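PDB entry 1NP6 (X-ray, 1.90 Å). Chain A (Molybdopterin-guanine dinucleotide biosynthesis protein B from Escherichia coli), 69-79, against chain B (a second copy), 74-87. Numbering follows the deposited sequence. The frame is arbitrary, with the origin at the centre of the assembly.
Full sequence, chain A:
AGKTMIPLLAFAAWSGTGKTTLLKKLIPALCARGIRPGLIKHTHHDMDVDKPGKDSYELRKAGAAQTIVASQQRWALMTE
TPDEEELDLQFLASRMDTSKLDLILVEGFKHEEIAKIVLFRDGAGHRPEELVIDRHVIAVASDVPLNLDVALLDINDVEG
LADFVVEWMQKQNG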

# COMPACT_ATOMS: atom_id res chain seq x y z
N VAL A 69 4.57 3.71 4.65
CA VAL A 69 4.64 5.10 5.12
C VAL A 69 3.32 5.40 5.85
O VAL A 69 2.25 5.26 5.26
CB VAL A 69 4.87 6.13 3.97
CG1 VAL A 69 4.81 7.58 4.50
CG2 VAL A 69 6.21 5.89 3.29
N ALA A 70 3.42 5.75 7.13
CA ALA A 70 2.26 5.92 7.99
C ALA A 70 2.11 7.38 8.43
O ALA A 70 3.08 8.00 8.90
CB ALA A 70 2.38 5.05 9.19
N SER A 71 0.90 7.91 8.28
CA SER A 71 0.61 9.27 8.74
C SER A 71 -0.67 9.28 9.57
O SER A 71 -1.32 8.24 9.71
CB SER A 71 0.47 10.24 7.56
OG SER A 71 -0.73 10.01 6.82
N GLN A 72 -1.03 10.45 10.11
CA GLN A 72 -2.26 10.59 10.89
C GLN A 72 -3.51 10.17 10.12
O GLN A 72 -4.34 9.42 10.62
CB GLN A 72 -2.42 12.05 11.35
CG GLN A 72 -3.40 12.25 12.51
CD GLN A 72 -3.48 13.69 12.94
OE1 GLN A 72 -2.48 14.29 13.33
NE2 GLN A 72 -4.68 14.26 12.86
N GLN A 73 -3.60 10.63 8.87
CA GLN A 73 -4.83 10.50 8.06
C GLN A 73 -5.01 9.11 7.43
O GLN A 73 -6.14 8.71 7.12
CB GLN A 73 -4.82 11.55 6.94
CG GLN A 73 -4.97 13.02 7.38
CD GLN A 73 -3.67 13.69 7.82
OE1 GLN A 73 -2.60 13.53 7.20
NE2 GLN A 73 -3.76 14.48 8.89
N ARG A 74 -3.88 8.41 7.22
CA ARG A 74 -3.81 7.23 6.35
C ARG A 74 -2.41 6.61 6.32
O ARG A 74 -1.43 7.27 6.69
CB ARG A 74 -4.26 7.57 4.92
CG ARG A 74 -3.46 8.66 4.23
CD ARG A 74 -4.26 9.40 3.20
NE ARG A 74 -3.90 10.80 3.27
CZ ARG A 74 -4.74 11.81 3.40
NH1 ARG A 74 -6.06 11.60 3.46
NH2 ARG A 74 -4.26 13.03 3.47
N TRP A 75 -2.32 5.36 5.89
CA TRP A 75 -1.02 4.72 5.64
C TRP A 75 -0.96 3.99 4.28
O TRP A 75 -1.99 3.59 3.74
CB TRP A 75 -0.58 3.80 6.81
CG TRP A 75 -1.45 2.58 7.01
CD1 TRP A 75 -2.62 2.50 7.74
CD2 TRP A 75 -1.22 1.25 6.49
NE1 TRP A 75 -3.12 1.22 7.70
CE2 TRP A 75 -2.28 0.43 6.95
CE3 TRP A 75 -0.21 0.66 5.70
CZ2 TRP A 75 -2.39 -0.93 6.61
CZ3 TRP A 75 -0.31 -0.71 5.38
CH2 TRP A 75 -1.40 -1.49 5.84
N ALA A 76 0.26 3.84 3.75
CA ALA A 76 0.48 3.24 2.44
C ALA A 76 1.48 2.10 2.47
O ALA A 76 2.46 2.15 3.24
CB ALA A 76 0.94 4.31 1.42
N LEU A 77 1.22 1.08 1.65
CA LEU A 77 2.22 0.04 1.35
C LEU A 77 2.61 0.12 -0.13
O LEU A 77 1.75 -0.01 -1.01
CB LEU A 77 1.67 -1.36 1.65
CG LEU A 77 2.44 -2.70 1.44
CD1 LEU A 77 2.14 -3.31 0.11
CD2 LEU A 77 3.96 -2.64 1.67
N MET A 78 3.90 0.28 -0.39
CA MET A 78 4.42 0.39 -1.76
C MET A 78 5.38 -0.74 -2.09
O MET A 78 6.39 -0.95 -1.39
CB MET A 78 5.03 1.77 -1.99
CG MET A 78 3.97 2.90 -1.89
SD MET A 78 4.57 4.48 -1.35
CE MET A 78 5.18 4.10 0.31
N THR A 79 5.04 -1.50 -3.14
CA THR A 79 5.76 -2.71 -3.50
C THR A 79 6.34 -2.56 -4.92
O THR A 79 5.60 -2.49 -5.88
CB THR A 79 4.83 -3.93 -3.44
OG1 THR A 79 4.39 -4.17 -2.07
CG2 THR A 79 5.61 -5.21 -3.82
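Chain B, residues 74-87: RWALMTETPDEEEL

The most unusual feature of this contact is that a leucine pairs with its own copy: L77(A) and L77(B) face each other across an antiparallel strand pair, CA to CA 5.0 Å, and exchange two backbone hydrogen bonds, L77(A) N to L77(B) O at 3.0 Å and L77(B) N to L77(A) O at 2.8 Å. The register therefore runs symmetrically outward, since each pair of residue numbers sums to 154.

Chain B residues 74-80 form an extended strand, with phi from -177° to -74° and psi from 113° to 168°, beside strand 74-79 of chain A. The N-to-C directions differ by 165°, the signed crossing angle is also 165°, and the axes approach to 4.6 Å, as expected for neighbours in one sheet. W75(A) opposes T79(B) and T79(A) opposes W75(B), both with CA atoms 5.5 Å apart. The first pair is closed by W75(A) N to T79(B) O at 3.1 Å and T79(B) N to W75(A) O at 2.9 Å; the second by T79(A) N to W75(B) O at 3.0 Å and W75(B) N to T79(A) O at 3.1 Å. Between these lie the narrower non-hydrogen-bonded pairs, where A76(A) CA comes 3.1 Å from L77(B) O and A76(B) CA 3.3 Å from L77(A) O, both CA-H...O contacts.

Tryptophans, leucines and threonines share one face. T79(B) CB sits over the W75(A) five-membered ring, 3.9 Å from its centroid and 24° off the normal; T79(A) CB repeats this on W75(B) at 3.8 Å and 25°. L77(A) CD1 packs 3.5 Å from W75(B) CH2, whereas L77(B) CD2 stays 4.3 Å from W75(A) CH2, so the symmetry is not exact in the side chains. The leucine chi2 angles also differ, -95° in L77(A) and 75° in L77(B). On the other face, M78(B) SD lies 3.9 Å from A76(A) CB, and R74(A) NH1 makes a salt bridge with E80(B) OE2 at 3.3 Å, its hydrogen bond weak.

Beyond the strand, chain B continues along chain A as loop. T81(B) N donates to Q73(A) O at 2.9 Å, and E85(B) CG reaches S71(A) O at 3.4 Å. E86(B) CB lies 3.6 Å from W75(A) CD1, while water 3 joins W75(A) NE1, at 2.9 Å, to E86(B) OE2, at 2.7 Å. Water 1 accepts from E86(B) N at 3.0 Å and donates to S71(A) O at 2.7 Å, tying the loop to chain A.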

# COMPACT_ATOMS: atom_id res chain seq x y z
N ARG B 74 5.26 -1.34 -10.43
CA ARG B 74 4.96 -1.34 -9.00
C ARG B 74 3.46 -1.23 -8.70
O ARG B 74 2.66 -0.92 -9.57
CB ARG B 74 5.73 -0.21 -8.30
CG ARG B 74 5.35 1.20 -8.76
CD ARG B 74 6.27 2.28 -8.19
NE ARG B 74 6.95 3.03 -9.24
CZ ARG B 74 7.99 2.59 -9.94
NH1 ARG B 74 8.50 1.40 -9.73
NH2 ARG B 74 8.51 3.36 -10.88
N TRP B 75 3.10 -1.48 -7.44
CA TRP B 75 1.72 -1.30 -6.99
C TRP B 75 1.72 -0.70 -5.57
O TRP B 75 2.72 -0.82 -4.86
CB TRP B 75 0.90 -2.60 -7.12
CG TRP B 75 1.41 -3.77 -6.32
CD1 TRP B 75 2.30 -4.73 -6.72
CD2 TRP B 75 1.05 -4.10 -4.97
NE1 TRP B 75 2.51 -5.64 -5.71
CE2 TRP B 75 1.75 -5.27 -4.62
CE3 TRP B 75 0.19 -3.53 -4.02
CZ2 TRP B 75 1.63 -5.88 -3.36
CZ3 TRP B 75 0.07 -4.13 -2.77
CH2 TRP B 75 0.79 -5.29 -2.45
N ALA B 76 0.63 -0.02 -5.20
CA ALA B 76 0.54 0.72 -3.95
C ALA B 76 -0.83 0.52 -3.30
O ALA B 76 -1.86 0.65 -3.97
CB ALA B 76 0.76 2.24 -4.19
N LEU B 77 -0.83 0.20 -2.01
CA LEU B 77 -2.07 0.10 -1.23
C LEU B 77 -2.24 1.36 -0.37
O LEU B 77 -1.26 1.84 0.22
CB LEU B 77 -1.99 -1.16 -0.37
CG LEU B 77 -3.08 -1.24 0.73
CD1 LEU B 77 -4.46 -1.59 0.15
CD2 LEU B 77 -2.61 -2.26 1.76
N MET B 78 -3.43 1.96 -0.34
CA MET B 78 -3.68 3.05 0.60
C MET B 78 -4.85 2.66 1.52
O MET B 78 -5.83 2.11 1.04
CB MET B 78 -3.94 4.37 -0.11
CG MET B 78 -4.03 5.60 0.83
SD MET B 78 -2.51 6.19 1.57
CE MET B 78 -1.69 7.00 0.06
N THR B 79 -4.70 2.94 2.82
CA THR B 79 -5.74 2.66 3.84
C THR B 79 -6.09 3.97 4.55
O THR B 79 -5.26 4.56 5.23
CB THR B 79 -5.24 1.59 4.85
OG1 THR B 79 -4.92 0.37 4.17
CG2 THR B 79 -6.36 1.17 5.87
N GLU B 80 -7.31 4.44 4.36
CA GLU B 80 -7.79 5.65 5.03
C GLU B 80 -8.08 5.35 6.51
O GLU B 80 -8.77 4.37 6.81
CB GLU B 80 -9.07 6.16 4.32
CG GLU B 80 -9.29 7.66 4.39
CD GLU B 80 -8.48 8.48 3.39
OE1 GLU B 80 -7.57 7.94 2.70
OE2 GLU B 80 -8.76 9.69 3.30
N THR B 81 -7.51 6.15 7.42
CA THR B 81 -7.78 6.06 8.87
C THR B 81 -8.24 7.42 9.43
O THR B 81 -7.50 8.09 10.17
CB THR B 81 -6.52 5.58 9.66
OG1 THR B 81 -5.45 6.52 9.49
CG2 THR B 81 -5.97 4.24 9.14
N PRO B 82 -9.44 7.86 9.07
CA PRO B 82 -9.96 9.16 9.51
C PRO B 82 -10.26 9.27 11.03
O PRO B 82 -10.28 10.38 11.57
CB PRO B 82 -11.24 9.33 8.69
CG PRO B 82 -11.70 7.94 8.45
CD PRO B 82 -10.41 7.15 8.21
N ASP B 83 -10.49 8.14 11.71
CA ASP B 83 -10.74 8.15 13.16
C ASP B 83 -9.44 8.18 13.98
O ASP B 83 -9.13 9.18 14.63
CB ASP B 83 -11.63 6.97 13.58
CG ASP B 83 -13.01 7.01 12.92
OD1 ASP B 83 -13.57 8.11 12.72
OD2 ASP B 83 -13.60 5.96 12.58
N GLU B 84 -8.69 7.07 13.93
CA GLU B 84 -7.42 6.97 14.66
C GLU B 84 -6.25 6.51 13.78
O GLU B 84 -6.39 5.60 12.96
CB GLU B 84 -7.55 6.09 15.91
CG GLU B 84 -7.91 4.63 15.65
CD GLU B 84 -7.59 3.70 16.81
OE1 GLU B 84 -6.63 3.95 17.57
OE2 GLU B 84 -8.31 2.69 16.96
N GLU B 85 -5.10 7.14 13.99
CA GLU B 85 -3.85 6.79 13.32
C GLU B 85 -3.45 5.33 13.55
O GLU B 85 -3.65 4.78 14.65
CB GLU B 85 -2.74 7.72 13.81
CG GLU B 85 -1.44 7.64 13.01
CD GLU B 85 -0.38 8.59 13.53
OE1 GLU B 85 -0.58 9.19 14.61
OE2 GLU B 85 0.66 8.74 12.86
N GLU B 86 -2.88 4.70 12.52
CA GLU B 86 -2.30 3.36 12.65
C GLU B 86 -0.85 3.41 13.17
O GLU B 86 0.06 3.83 12.45
CB GLU B 86 -2.36 2.60 11.31
CG GLU B 86 -1.92 1.14 11.41
CD GLU B 86 -2.84 0.33 12.32
OE1 GLU B 86 -2.40 -0.05 13.42
OE2 GLU B 86 -3.99 0.07 11.92
N LEU B 87 -0.63 2.96 14.41
CA LEU B 87 0.71 2.95 15.00
C LEU B 87 1.15 1.59 15.54
O LEU B 87 2.14 1.49 16.26
CB LEU B 87 0.82 4.00 16.11
CG LEU B 87 0.60 5.48 15.76
CD1 LEU B 87 0.32 6.25 17.04
CD2 LEU B 87 1.81 6.07 15.04
O HOH W 1 -2.62 5.91 9.83
O HOH W 2 -2.31 0.77 3.18
O HOH W 3 -5.14 0.22 9.46